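Local coordinates for protein 6-phospho-beta-glucosidase (Thermotoga maritima, PDB 1UP7) that hydrolyses cellobiose 6'-phosphate to glucose 6-phosphate and glucose, as an NAD- and manganese-dependent glycosidase of family 4, at residues A[42-45]-A[46-50]; A[146-149]-A[150-154]; A[200-204]-A[205-209]; A[247-250]-A[251-255]; A[296-299]-A[300-304]. All coordinates share one frame; numbering follows the deposited sequence.

Contact 1 (A[42-45]-A[46-50]); sequences EKQK and IVVDF. With NAD (nicotinamide-adenine-dinucleotide), chain I.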
# COMPACT_ATOMS: atom_id res chain seq x y z
N GLU A 42 -18.71 8.56 47.23
CA GLU A 42 -20.01 8.98 47.73
C GLU A 42 -21.01 9.21 46.59
O GLU A 42 -22.19 8.86 46.72
CB GLU A 42 -19.89 10.19 48.69
CG GLU A 42 -18.52 10.25 49.40
CD GLU A 42 -18.47 11.09 50.69
OE1 GLU A 42 -19.52 11.64 51.12
OE2 GLU A 42 -17.35 11.21 51.29
N LYS A 43 -20.53 9.72 45.46
CA LYS A 43 -21.38 9.91 44.30
C LYS A 43 -21.78 8.54 43.71
O LYS A 43 -22.94 8.31 43.41
CB LYS A 43 -20.69 10.78 43.27
CG LYS A 43 -21.60 11.27 42.15
CD LYS A 43 -20.85 11.22 40.84
CE LYS A 43 -20.88 12.52 40.05
NZ LYS A 43 -20.82 12.17 38.56
N GLN A 44 -20.81 7.64 43.58
CA GLN A 44 -21.09 6.34 43.01
C GLN A 44 -22.09 5.52 43.86
O GLN A 44 -22.94 4.81 43.32
CB GLN A 44 -19.81 5.58 42.80
CG GLN A 44 -20.05 4.16 42.45
CD GLN A 44 -18.80 3.46 42.05
OE1 GLN A 44 -18.56 3.24 40.86
NE2 GLN A 44 -17.98 3.12 43.02
N LYS A 45 -21.99 5.66 45.18
CA LYS A 45 -22.82 4.88 46.10
C LYS A 45 -24.32 5.17 45.90
O LYS A 45 -25.14 4.26 45.92
CB LYS A 45 -22.40 5.15 47.54
CG LYS A 45 -23.40 4.72 48.61
CD LYS A 45 -23.25 3.22 48.92
CE LYS A 45 -24.02 2.85 50.21
NZ LYS A 45 -24.43 1.41 50.18
N ILE A 46 -24.67 6.44 45.69
CA ILE A 46 -26.05 6.82 45.39
C ILE A 46 -26.51 6.15 44.10
O ILE A 46 -27.58 5.55 44.06
CB ILE A 46 -26.23 8.36 45.30
CG1 ILE A 46 -26.19 9.01 46.69
CG2 ILE A 46 -27.54 8.74 44.58
CD1 ILE A 46 -25.51 10.41 46.65
N VAL A 47 -25.69 6.23 43.06
CA VAL A 47 -26.04 5.64 41.78
C VAL A 47 -26.15 4.12 41.85
O VAL A 47 -27.12 3.55 41.33
CB VAL A 47 -25.06 6.10 40.67
CG1 VAL A 47 -25.44 5.47 39.35
CG2 VAL A 47 -25.04 7.61 40.58
N VAL A 48 -25.19 3.46 42.50
CA VAL A 48 -25.18 2.00 42.63
C VAL A 48 -26.33 1.47 43.52
O VAL A 48 -26.87 0.38 43.26
CB VAL A 48 -23.80 1.46 43.04
CG1 VAL A 48 -23.87 -0.03 43.41
CG2 VAL A 48 -22.82 1.68 41.89
N ASP A 49 -26.73 2.24 44.54
CA ASP A 49 -27.88 1.83 45.34
C ASP A 49 -29.14 1.84 44.49
O ASP A 49 -29.98 0.97 44.62
CB ASP A 49 -28.12 2.75 46.54
CG ASP A 49 -27.20 2.47 47.69
OD1 ASP A 49 -26.49 1.44 47.67
OD2 ASP A 49 -27.09 3.25 48.67
N PHE A 50 -29.27 2.85 43.63
CA PHE A 50 -30.36 2.90 42.67
C PHE A 50 -30.26 1.71 41.68
O PHE A 50 -31.26 1.03 41.44
CB PHE A 50 -30.40 4.27 41.96
CG PHE A 50 -31.43 4.39 40.85
CD1 PHE A 50 -32.72 3.91 40.99
CD2 PHE A 50 -31.10 5.04 39.66
CE1 PHE A 50 -33.68 4.05 39.96
CE2 PHE A 50 -32.05 5.19 38.64
CZ PHE A 50 -33.33 4.69 38.79
PA NAD I . -19.16 12.28 34.40
O1A NAD I . -18.59 13.60 34.74
O2A NAD I . -20.47 11.91 35.15
O5B NAD I . -17.99 11.22 34.76
C5B NAD I . -18.30 9.88 35.01
C4B NAD I . -17.64 9.41 36.29
O4B NAD I . -16.23 9.26 36.10
C3B NAD I . -17.81 10.33 37.49
O3B NAD I . -18.54 9.63 38.48
C2B NAD I . -16.39 10.64 37.96
O2B NAD I . -16.28 10.66 39.36
C1B NAD I . -15.64 9.45 37.39
N9A NAD I . -14.20 9.64 37.22
C8A NAD I . -13.49 10.77 36.88
N7A NAD I . -12.19 10.40 36.81
C5A NAD I . -12.06 9.08 37.04
C6A NAD I . -10.98 8.21 37.11
N6A NAD I . -9.74 8.63 36.90
N1A NAD I . -11.21 6.88 37.40
C2A NAD I . -12.49 6.42 37.65
N3A NAD I . -13.55 7.29 37.61
C4A NAD I . -13.33 8.59 37.32
O3 NAD I . -19.40 12.30 32.81
PN NAD I . -20.38 11.38 31.93
O1N NAD I . -21.28 12.37 31.28
O2N NAD I . -20.93 10.25 32.64
O5D NAD I . -19.41 10.73 30.84
C5D NAD I . -18.17 10.10 31.13
C4D NAD I . -17.37 10.02 29.82
O4D NAD I . -18.02 9.24 28.82
C3D NAD I . -17.14 11.39 29.20
O3D NAD I . -15.83 11.37 28.73
C2D NAD I . -18.13 11.45 28.04
O2D NAD I . -17.74 12.27 26.95
C1D NAD I . -18.34 10.01 27.65
N1N NAD I . -19.77 9.74 27.45
C2N NAD I . -20.27 8.67 28.16
C3N NAD I . -21.59 8.30 28.07
C7N NAD I . -22.07 7.13 28.90
O7N NAD I . -22.91 6.12 28.38
N7N NAD I . -21.67 7.06 30.18
C4N NAD I . -22.41 9.05 27.22
C5N NAD I . -21.92 10.14 26.48
C6N NAD I . -20.57 10.48 26.60
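Glu42 reaches Ile46 through its backbone carbonyl, whose O lies 3.7 Å from Ile46 CD1, while its carboxylate turns outward where an acid is at ease. Next comes Lys43, whose carbonyl takes a long, weak bond from Val47 N (3.5 Å). Its flexible side chain, bent at three of its torsions, leaves the helix for the cofactor: Lys43 NZ stands 3.4 Å from O3B of the adenosine ribose of NAD, a weak hydrogen bond, and also forms a long, weak ion pair with Glu271. The helix, 41-55, is the crossover of a Rossmann-type beta-alpha-beta unit between strands 33-37 and 60-63, and Asp38, just after the first of these strands, also hydrogen-bonds NAD.

Gln44 accepts a short bond from Val48 N at its carbonyl O (2.7 Å). The methylene part of its side chain runs beside Val48, with CG 3.8 Å from Val48 CG2, and both side chains pack on Phe36 and Ile63 of the sheet, where aliphatic carbon fits. Lys45 is gripped twice by Asp49, through Asp49 N to Lys45 O (2.9 Å) and through a salt bridge from Lys45 NZ to Asp49 OD1 (3.2 Å), which uses the syn lone pair. A bend at chi2 (83°) folds the lysine chain along the helix surface toward that acid. An alanine in place of Asp49 would probably leave the Lys45 ammonium without its mate and free to swing into solvent.

Contact 2 (A[146-149]-A[150-154]); sequences HITE and FVRNY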
# COMPACT_ATOMS: atom_id res chain seq x y z
N HIS A 146 -10.04 9.07 19.36
CA HIS A 146 -8.65 9.49 19.55
C HIS A 146 -7.94 8.58 20.57
O HIS A 146 -6.78 8.19 20.39
CB HIS A 146 -8.60 10.94 19.99
CG HIS A 146 -7.24 11.57 19.90
ND1 HIS A 146 -7.04 12.92 20.12
CD2 HIS A 146 -6.02 11.04 19.64
CE1 HIS A 146 -5.75 13.20 20.00
NE2 HIS A 146 -5.11 12.08 19.70
N ILE A 147 -8.66 8.23 21.63
CA ILE A 147 -8.13 7.35 22.65
C ILE A 147 -7.94 5.96 22.07
O ILE A 147 -6.96 5.31 22.36
CB ILE A 147 -9.04 7.39 23.92
CG1 ILE A 147 -8.89 8.75 24.61
CG2 ILE A 147 -8.66 6.25 24.95
CD1 ILE A 147 -9.98 9.09 25.57
N THR A 148 -8.84 5.53 21.19
CA THR A 148 -8.65 4.24 20.54
C THR A 148 -7.43 4.24 19.65
O THR A 148 -6.69 3.27 19.66
CB THR A 148 -9.90 3.85 19.71
OG1 THR A 148 -11.04 3.91 20.55
CG2 THR A 148 -9.86 2.42 19.30
N GLU A 149 -7.22 5.32 18.88
CA GLU A 149 -6.01 5.45 18.06
C GLU A 149 -4.80 5.26 18.97
O GLU A 149 -3.87 4.54 18.65
CB GLU A 149 -5.93 6.83 17.39
CG GLU A 149 -4.62 7.12 16.64
CD GLU A 149 -4.38 6.23 15.42
OE1 GLU A 149 -5.35 5.88 14.72
OE2 GLU A 149 -3.22 5.89 15.14
N PHE A 150 -4.83 5.93 20.11
CA PHE A 150 -3.74 5.88 21.05
C PHE A 150 -3.50 4.47 21.63
O PHE A 150 -2.36 3.97 21.60
CB PHE A 150 -4.00 6.90 22.16
CG PHE A 150 -3.05 6.83 23.32
CD1 PHE A 150 -1.70 7.13 23.17
CD2 PHE A 150 -3.54 6.51 24.59
CE1 PHE A 150 -0.82 7.12 24.28
CE2 PHE A 150 -2.69 6.48 25.69
CZ PHE A 150 -1.32 6.80 25.54
N VAL A 151 -4.56 3.82 22.11
CA VAL A 151 -4.43 2.49 22.67
C VAL A 151 -4.07 1.42 21.63
O VAL A 151 -3.17 0.59 21.89
CB VAL A 151 -5.67 2.03 23.44
CG1 VAL A 151 -5.44 0.58 23.97
CG2 VAL A 151 -6.00 3.01 24.58
N ARG A 152 -4.73 1.42 20.48
CA ARG A 152 -4.44 0.41 19.45
C ARG A 152 -3.06 0.55 18.83
O ARG A 152 -2.36 -0.45 18.63
CB ARG A 152 -5.48 0.47 18.33
CG ARG A 152 -6.85 0.01 18.77
CD ARG A 152 -6.91 -1.42 19.27
NE ARG A 152 -6.29 -2.36 18.34
CZ ARG A 152 -6.92 -2.94 17.32
NH1 ARG A 152 -8.19 -2.69 17.04
NH2 ARG A 152 -6.26 -3.78 16.55
N ASN A 153 -2.66 1.79 18.54
CA ASN A 153 -1.45 2.02 17.74
C ASN A 153 -0.21 2.42 18.52
O ASN A 153 0.89 2.34 17.99
CB ASN A 153 -1.77 3.02 16.61
CG ASN A 153 -2.65 2.38 15.53
OD1 ASN A 153 -2.61 1.17 15.34
ND2 ASN A 153 -3.44 3.20 14.85
N TYR A 154 -0.36 2.84 19.76
CA TYR A 154 0.79 3.27 20.54
C TYR A 154 0.97 2.41 21.79
O TYR A 154 2.07 1.99 22.07
CB TYR A 154 0.73 4.76 20.86
CG TYR A 154 0.76 5.62 19.61
CD1 TYR A 154 -0.39 5.80 18.86
CD2 TYR A 154 1.97 6.19 19.16
CE1 TYR A 154 -0.38 6.56 17.70
CE2 TYR A 154 2.00 6.95 18.00
CZ TYR A 154 0.82 7.13 17.28
OH TYR A 154 0.79 7.90 16.16
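Glu149 folds over the start of the next turn to meet Asn153, its carboxylate lying across the amide with the two planes 55° apart. Asn153 ND2 gives Glu149 OE2 a short, nearly straight bond (2.7 Å, 170° at the hydrogen); the oxygen lies in the amide plane, but the nitrogen approaches from above the carboxylate plane. A bend at chi2 (66°) turns the acid toward that amide. Lys365 and Arg369 form salt bridges with its two oxygens, which probably balance its buried charge. An alanine at Glu149 would probably leave both of these bases and the Asn153 amide short of a partner in the interior.

In the backbone, Asn153 N bonds to Glu149 O (3.0 Å), and the Tyr154 ring brings its edge to the same carbonyl, CD1 at 3.7 Å from Glu149 O. One residue earlier, Thr148 CG2 runs beside Arg152 CG at 3.9 Å, methyl against methylene. Branched Ile147 and Val151 suit the sheet-facing side, where both pack on Phe160. Helix 144-155 thus links strands 136-139 and 160-162 of the Rossmann-type sheet, with Phe150 stacked on Phe119 of helix 109-131 and Tyr154 resting on helix 355-376.

Contact 3 (A[200-204]-A[205-209]); sequences KVFVK and GEDVT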
# COMPACT_ATOMS: atom_id res chain seq x y z
N LYS A 200 -24.13 5.11 1.90
CA LYS A 200 -25.21 4.22 1.45
C LYS A 200 -26.04 3.73 2.62
O LYS A 200 -25.51 3.50 3.71
CB LYS A 200 -24.67 3.01 0.63
CG LYS A 200 -23.71 3.39 -0.52
CD LYS A 200 -24.21 2.98 -1.89
CE LYS A 200 -24.57 4.17 -2.80
NZ LYS A 200 -25.81 3.82 -3.67
N VAL A 201 -27.33 3.58 2.40
CA VAL A 201 -28.22 3.00 3.40
C VAL A 201 -29.00 1.86 2.79
O VAL A 201 -29.63 2.01 1.74
CB VAL A 201 -29.22 4.01 3.99
CG1 VAL A 201 -30.11 3.30 5.00
CG2 VAL A 201 -28.50 5.12 4.69
N PHE A 202 -28.94 0.72 3.46
CA PHE A 202 -29.69 -0.46 3.06
C PHE A 202 -30.64 -0.86 4.20
O PHE A 202 -30.22 -0.94 5.36
CB PHE A 202 -28.76 -1.65 2.76
CG PHE A 202 -27.82 -1.45 1.59
CD1 PHE A 202 -26.56 -0.87 1.78
CD2 PHE A 202 -28.18 -1.88 0.32
CE1 PHE A 202 -25.69 -0.71 0.69
CE2 PHE A 202 -27.31 -1.72 -0.77
CZ PHE A 202 -26.06 -1.13 -0.58
N VAL A 203 -31.89 -1.14 3.86
CA VAL A 203 -32.85 -1.67 4.82
C VAL A 203 -33.42 -2.96 4.26
O VAL A 203 -34.01 -2.99 3.17
CB VAL A 203 -34.00 -0.68 5.11
CG1 VAL A 203 -35.14 -1.38 5.89
CG2 VAL A 203 -33.46 0.53 5.86
N LYS A 204 -33.24 -4.05 5.01
CA LYS A 204 -33.59 -5.39 4.51
C LYS A 204 -33.04 -5.68 3.09
O LYS A 204 -33.71 -6.31 2.27
CB LYS A 204 -35.11 -5.63 4.57
CG LYS A 204 -35.66 -5.85 5.98
CD LYS A 204 -37.19 -5.90 5.96
CE LYS A 204 -37.74 -5.74 7.38
NZ LYS A 204 -39.23 -5.78 7.43
N GLY A 205 -31.82 -5.20 2.82
CA GLY A 205 -31.19 -5.39 1.53
C GLY A 205 -31.53 -4.40 0.45
O GLY A 205 -30.80 -4.33 -0.53
N GLU A 206 -32.62 -3.64 0.59
CA GLU A 206 -32.92 -2.61 -0.40
C GLU A 206 -32.08 -1.35 -0.15
O GLU A 206 -31.97 -0.89 0.99
CB GLU A 206 -34.42 -2.28 -0.47
CG GLU A 206 -34.69 -1.16 -1.49
CD GLU A 206 -36.13 -0.63 -1.51
OE1 GLU A 206 -37.02 -1.24 -0.88
OE2 GLU A 206 -36.35 0.42 -2.19
N ASP A 207 -31.48 -0.83 -1.22
CA ASP A 207 -30.85 0.48 -1.25
C ASP A 207 -31.92 1.58 -1.16
O ASP A 207 -32.68 1.82 -2.11
CB ASP A 207 -29.99 0.61 -2.51
CG ASP A 207 -29.10 1.84 -2.49
OD1 ASP A 207 -29.36 2.79 -1.73
OD2 ASP A 207 -28.10 1.95 -3.24
N VAL A 208 -31.97 2.25 -0.01
CA VAL A 208 -32.95 3.28 0.29
C VAL A 208 -32.28 4.62 0.49
O VAL A 208 -32.90 5.56 1.00
CB VAL A 208 -33.75 2.90 1.54
CG1 VAL A 208 -34.60 1.67 1.25
CG2 VAL A 208 -32.80 2.65 2.73
N THR A 209 -31.01 4.70 0.09
CA THR A 209 -30.20 5.92 0.21
C THR A 209 -30.94 7.20 -0.26
O THR A 209 -31.01 8.17 0.50
CB THR A 209 -28.85 5.75 -0.52
OG1 THR A 209 -28.24 4.52 -0.11
CG2 THR A 209 -27.84 6.82 -0.09
O HOH W 1 -36.75 -2.13 1.78
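Residues 200-203 and 206-207 form a tight antiparallel beta hairpin, closed by a type I' turn from Val203 to Glu206, with Val203 and Glu206 as its hydrogen-bonded pair (Val203 N to Glu206 O 2.9 Å, Glu206 N to Val203 O 3.0 Å). Gly205 takes the third position of the turn at a positive phi of 85°, where a beta carbon would press on the carbonyl oxygen of Lys204. Past the strand, Val208 N still reaches Val201 O.

Asp207 serves several partners. Its OD2 receives Lys200 NZ at 3.0 Å on the syn lone pair, a salt bridge for which the long lysine bends repeatedly. Its OD1 accepts from both Thr209 OG1 (2.6 Å) and Thr209 N, the latter closing an Asx turn as the chain enters helix 209-216. The same Thr209 OG1 accepts an almost straight bond from Val201 N (2.8 Å, 173°); a small hydroxyl suits this double role, tying the helix start to the strand. Phe202 lies on the same face of the sheet as Asp207, with its CE2 4.0 Å from Asp207 CB, and its ring makes a cation-pi contact with Arg344 of the second subunit.

On the reverse face Val208 CG2 sits 3.6 Å from Val201 CG1 and 3.8 Å from Val203 CG2, a compact aliphatic cluster. These two strand valines press on Ile174 of helix 166-177, while Lys200 and Phe202 bond through their backbones to Lys188 and Phe186 of strand 185-190.

Contact 4 (A[247-250]-A[251-255]); sequences YLME and KKMFK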
# COMPACT_ATOMS: atom_id res chain seq x y z
N TYR A 247 -16.94 22.20 11.80
CA TYR A 247 -16.00 22.41 10.72
C TYR A 247 -16.60 23.24 9.60
O TYR A 247 -16.00 24.23 9.24
CB TYR A 247 -15.56 21.08 10.17
CG TYR A 247 -14.74 20.29 11.14
CD1 TYR A 247 -15.36 19.50 12.11
CD2 TYR A 247 -13.36 20.32 11.08
CE1 TYR A 247 -14.63 18.77 12.99
CE2 TYR A 247 -12.59 19.56 11.96
CZ TYR A 247 -13.24 18.79 12.91
OH TYR A 247 -12.52 18.03 13.79
N LEU A 248 -17.80 22.87 9.11
CA LEU A 248 -18.35 23.43 7.89
C LEU A 248 -19.26 24.64 8.14
O LEU A 248 -19.58 25.41 7.22
CB LEU A 248 -19.09 22.35 7.11
CG LEU A 248 -18.15 21.31 6.52
CD1 LEU A 248 -18.98 20.09 6.37
CD2 LEU A 248 -17.53 21.77 5.17
N MET A 249 -19.67 24.79 9.40
CA MET A 249 -20.49 25.91 9.88
C MET A 249 -19.80 26.63 11.07
O MET A 249 -20.46 27.04 12.04
CB MET A 249 -21.88 25.43 10.31
CG MET A 249 -22.74 24.89 9.19
SD MET A 249 -24.28 24.15 9.76
CE MET A 249 -25.01 25.43 10.40
N GLU A 250 -18.48 26.79 10.97
CA GLU A 250 -17.68 27.28 12.08
C GLU A 250 -18.16 28.63 12.60
O GLU A 250 -18.40 28.74 13.81
CB GLU A 250 -16.20 27.38 11.75
CG GLU A 250 -15.34 27.61 12.97
CD GLU A 250 -13.85 27.72 12.66
OE1 GLU A 250 -13.41 27.40 11.53
OE2 GLU A 250 -13.12 28.17 13.55
N LYS A 251 -18.29 29.65 11.74
CA LYS A 251 -18.73 30.95 12.22
C LYS A 251 -20.08 30.86 12.93
O LYS A 251 -20.26 31.47 13.98
CB LYS A 251 -18.79 32.05 11.15
CG LYS A 251 -17.46 32.29 10.44
CD LYS A 251 -17.60 33.28 9.26
CE LYS A 251 -18.77 32.99 8.34
NZ LYS A 251 -18.94 34.04 7.28
N LYS A 252 -21.03 30.11 12.37
CA LYS A 252 -22.34 29.96 13.00
C LYS A 252 -22.21 29.26 14.36
O LYS A 252 -22.79 29.69 15.35
CB LYS A 252 -23.27 29.15 12.11
CG LYS A 252 -24.73 29.45 12.26
CD LYS A 252 -25.53 28.98 11.01
CE LYS A 252 -26.13 30.18 10.26
NZ LYS A 252 -26.83 29.74 9.01
N MET A 253 -21.45 28.17 14.41
CA MET A 253 -21.23 27.45 15.66
C MET A 253 -20.44 28.26 16.71
O MET A 253 -20.78 28.21 17.91
CB MET A 253 -20.54 26.08 15.46
CG MET A 253 -21.38 25.06 14.63
SD MET A 253 -23.08 24.79 15.29
CE MET A 253 -23.93 25.68 14.25
N PHE A 254 -19.41 28.98 16.28
CA PHE A 254 -18.70 29.82 17.22
C PHE A 254 -19.63 30.82 17.87
O PHE A 254 -19.56 31.00 19.10
CB PHE A 254 -17.53 30.58 16.61
CG PHE A 254 -16.86 31.51 17.61
CD1 PHE A 254 -15.88 31.02 18.50
CD2 PHE A 254 -17.22 32.85 17.68
CE1 PHE A 254 -15.28 31.86 19.43
CE2 PHE A 254 -16.63 33.70 18.64
CZ PHE A 254 -15.64 33.20 19.52
N LYS A 255 -20.47 31.50 17.07
CA LYS A 255 -21.41 32.47 17.60
C LYS A 255 -22.38 31.82 18.58
O LYS A 255 -22.67 32.34 19.66
CB LYS A 255 -22.19 33.17 16.51
CG LYS A 255 -23.20 34.16 17.05
CD LYS A 255 -23.80 35.01 15.92
CE LYS A 255 -24.85 35.99 16.47
NZ LYS A 255 -24.41 36.69 17.73
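Met249 separates two helices: it leaves helical torsions after helix 245-248 and serves as the N-cap residue of helix 250-258, making this a helix-to-helix junction. The new helix is established at once by two short bonds, Met253 N to Met249 O (2.8 Å) and Phe254 N to Glu250 O (2.7 Å).

Of the side chains, Met249 does most of the touching. Its CG is anti to the carbonyl carbon (chi1 -66°), and a bend at chi3 (64°) turns the terminal methyl over the first turn of the new helix. Across the junction it meets aliphatic carbon: Met249 CE lies 3.6 Å from Lys252 CD, and the Met253 methyl is also close. The long, unbranched thioether is pliable enough to follow these partners, and the oily part of the lysine suits it, with the ammonium carried on toward Asp225 in a long, weak ion pair. Met253 also packs on Arg245 and Tyr246 of the preceding helix, so it bridges the junction.

The junction also meets the third subunit. Lys251 NZ forms a salt bridge with Asp398 of that subunit, and Lys251 N bonds to its Asp395, while Met249 packs on Val396 of the same chain. A long, charged lysine suits this exposed place at the interface, whereas the Glu250 side chain packs on Leu392 of its own chain. Within the turn, the two methionine side chains come together at a slant, Met249 CE 4.0 Å from Met253 CE.

Contact 5 (A[296-299]-A[300-304]); sequences YSTA and AAHLI. With NAD (nicotinamide-adenine-dinucleotide), chain I; G6P (6-O-phosphono-alpha-D-glucopyranose), chain J.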
# COMPACT_ATOMS: atom_id res chain seq x y z
N TYR A 296 -26.05 5.08 24.26
CA TYR A 296 -24.70 4.57 24.48
C TYR A 296 -24.84 3.20 25.14
O TYR A 296 -24.10 2.26 24.81
CB TYR A 296 -23.94 5.49 25.43
CG TYR A 296 -22.93 6.46 24.80
CD1 TYR A 296 -23.30 7.74 24.38
CD2 TYR A 296 -21.58 6.11 24.68
CE1 TYR A 296 -22.35 8.64 23.83
CE2 TYR A 296 -20.64 7.01 24.13
CZ TYR A 296 -21.03 8.25 23.72
OH TYR A 296 -20.11 9.13 23.19
N SER A 297 -25.80 3.08 26.05
CA SER A 297 -26.13 1.85 26.79
C SER A 297 -26.36 0.65 25.92
O SER A 297 -25.71 -0.39 26.08
CB SER A 297 -27.45 2.06 27.53
OG SER A 297 -28.57 1.78 26.67
N THR A 298 -27.36 0.76 25.06
CA THR A 298 -27.66 -0.30 24.12
C THR A 298 -26.42 -0.61 23.30
O THR A 298 -26.15 -1.79 23.04
CB THR A 298 -28.82 0.09 23.18
OG1 THR A 298 -29.96 0.42 23.98
CG2 THR A 298 -29.33 -1.15 22.41
N ALA A 299 -25.67 0.40 22.87
CA ALA A 299 -24.58 0.11 21.95
C ALA A 299 -23.56 -0.79 22.67
O ALA A 299 -23.06 -1.75 22.10
CB ALA A 299 -23.93 1.38 21.39
N ALA A 300 -23.31 -0.49 23.94
CA ALA A 300 -22.34 -1.25 24.70
C ALA A 300 -22.82 -2.66 25.05
O ALA A 300 -22.05 -3.62 24.94
CB ALA A 300 -21.92 -0.49 25.95
N ALA A 301 -24.07 -2.77 25.47
CA ALA A 301 -24.65 -4.04 25.87
C ALA A 301 -24.79 -4.98 24.67
O ALA A 301 -24.47 -6.17 24.77
CB ALA A 301 -26.02 -3.82 26.55
N HIS A 302 -25.28 -4.43 23.56
CA HIS A 302 -25.42 -5.17 22.32
C HIS A 302 -24.05 -5.65 21.82
O HIS A 302 -23.92 -6.81 21.41
CB HIS A 302 -26.16 -4.30 21.28
CG HIS A 302 -27.65 -4.36 21.40
ND1 HIS A 302 -28.50 -4.30 20.31
CD2 HIS A 302 -28.45 -4.49 22.49
CE1 HIS A 302 -29.75 -4.38 20.72
NE2 HIS A 302 -29.75 -4.50 22.04
N LEU A 303 -23.04 -4.78 21.90
CA LEU A 303 -21.66 -5.13 21.57
C LEU A 303 -21.16 -6.31 22.41
O LEU A 303 -20.64 -7.30 21.88
CB LEU A 303 -20.71 -3.94 21.70
CG LEU A 303 -19.25 -4.30 21.37
CD1 LEU A 303 -19.09 -4.83 19.91
CD2 LEU A 303 -18.24 -3.16 21.67
N ILE A 304 -21.35 -6.22 23.73
CA ILE A 304 -20.92 -7.26 24.66
C ILE A 304 -21.67 -8.59 24.40
O ILE A 304 -21.08 -9.66 24.39
CB ILE A 304 -21.05 -6.76 26.15
CG1 ILE A 304 -19.92 -5.82 26.50
CG2 ILE A 304 -21.04 -7.94 27.15
CD1 ILE A 304 -20.11 -5.05 27.83
PA NAD I . -19.16 12.28 34.40
O1A NAD I . -18.59 13.60 34.74
O2A NAD I . -20.47 11.91 35.15
O5B NAD I . -17.99 11.22 34.76
C5B NAD I . -18.30 9.88 35.01
C4B NAD I . -17.64 9.41 36.29
O4B NAD I . -16.23 9.26 36.10
C3B NAD I . -17.81 10.33 37.49
O3B NAD I . -18.54 9.63 38.48
C2B NAD I . -16.39 10.64 37.96
O2B NAD I . -16.28 10.66 39.36
C1B NAD I . -15.64 9.45 37.39
N9A NAD I . -14.20 9.64 37.22
C8A NAD I . -13.49 10.77 36.88
N7A NAD I . -12.19 10.40 36.81
C5A NAD I . -12.06 9.08 37.04
C6A NAD I . -10.98 8.21 37.11
N6A NAD I . -9.74 8.63 36.90
N1A NAD I . -11.21 6.88 37.40
C2A NAD I . -12.49 6.42 37.65
N3A NAD I . -13.55 7.29 37.61
C4A NAD I . -13.33 8.59 37.32
O3 NAD I . -19.40 12.30 32.81
PN NAD I . -20.38 11.38 31.93
O1N NAD I . -21.28 12.37 31.28
O2N NAD I . -20.93 10.25 32.64
O5D NAD I . -19.41 10.73 30.84
C5D NAD I . -18.17 10.10 31.13
C4D NAD I . -17.37 10.02 29.82
O4D NAD I . -18.02 9.24 28.82
C3D NAD I . -17.14 11.39 29.20
O3D NAD I . -15.83 11.37 28.73
C2D NAD I . -18.13 11.45 28.04
O2D NAD I . -17.74 12.27 26.95
C1D NAD I . -18.34 10.01 27.65
N1N NAD I . -19.77 9.74 27.45
C2N NAD I . -20.27 8.67 28.16
C3N NAD I . -21.59 8.30 28.07
C7N NAD I . -22.07 7.13 28.90
O7N NAD I . -22.91 6.12 28.38
N7N NAD I . -21.67 7.06 30.18
C4N NAD I . -22.41 9.05 27.22
C5N NAD I . -21.92 10.14 26.48
C6N NAD I . -20.57 10.48 26.60
C1 G6P J . -23.61 13.04 21.73
C2 G6P J . -22.18 12.52 21.41
C3 G6P J . -21.47 12.12 22.71
C4 G6P J . -21.37 13.37 23.57
C5 G6P J . -22.80 13.83 23.92
C6 G6P J . -22.76 15.11 24.75
O1 G6P J . -24.34 13.51 20.59
O2 G6P J . -22.17 11.40 20.53
O3 G6P J . -20.19 11.52 22.48
O4 G6P J . -20.55 13.13 24.71
O5 G6P J . -23.58 14.09 22.73
O6 G6P J . -23.85 15.16 25.65
P G6P J . -23.76 16.03 27.01
O1P G6P J . -25.00 15.70 27.80
O2P G6P J . -23.71 17.53 26.81
O3P G6P J . -22.53 15.56 27.74
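Tyr296 OH and O3 of glucose 6-phosphate share a very short hydrogen bond of 2.5 Å, the sugar lying at the edge of the phenol ring. One face of that ring covers the nicotinamide of NAD, with Tyr296 CE1 3.1 Å from NAD C5N, and C4N set toward the rim. A tyrosine suits this place because its flat ring can lie on the cofactor while its hydroxyl holds the sugar, so it touches both at once.

Behind it the helix backbone is laid down by regular bonds, from Ala300 N to Tyr296 O (3.0 Å) through Leu303 N to Ala299 O (3.0 Å). Across one turn Thr298 points its methyl at the His302 ring: CG2 sits 3.5 Å from the ring centroid and 14° off its normal, a CH-pi contact over the centre of the face. The methyl gets there because it is the threonine branch anti to the backbone N, alongside the histidine. Small Ala300 and Ala301 allow close packing of neighbours: Phe140 meets the first, and Ile25 of helix 15-25 the second. Deeper in, Ile304 rests on Tyr76 and Ile78 of strand 76-79, bringing helix 296-308 against the Rossmann-type sheet with Tyr296 at its active-site end.

Overall arrangement
All five contacts are local and follow one another in series along the chain; none nests within or crosses another, and none spans an intervening loop. Contact 1 and contact 2 lie on crossover helices of the Rossmann-type, NAD-binding region, their centres about 31 Å apart. The chain then enters the C-terminal family region, where contact 3 closes a hairpin turn near the second subunit. Contact 4 joins two short helices beside the third subunit, on the opposite side of the chain's centre from contact 5. This last brings the C-terminal region back to the Rossmann-type sheet: contacts 1 and 5 both touch NAD, yet their nearest atoms are about 12 Å apart.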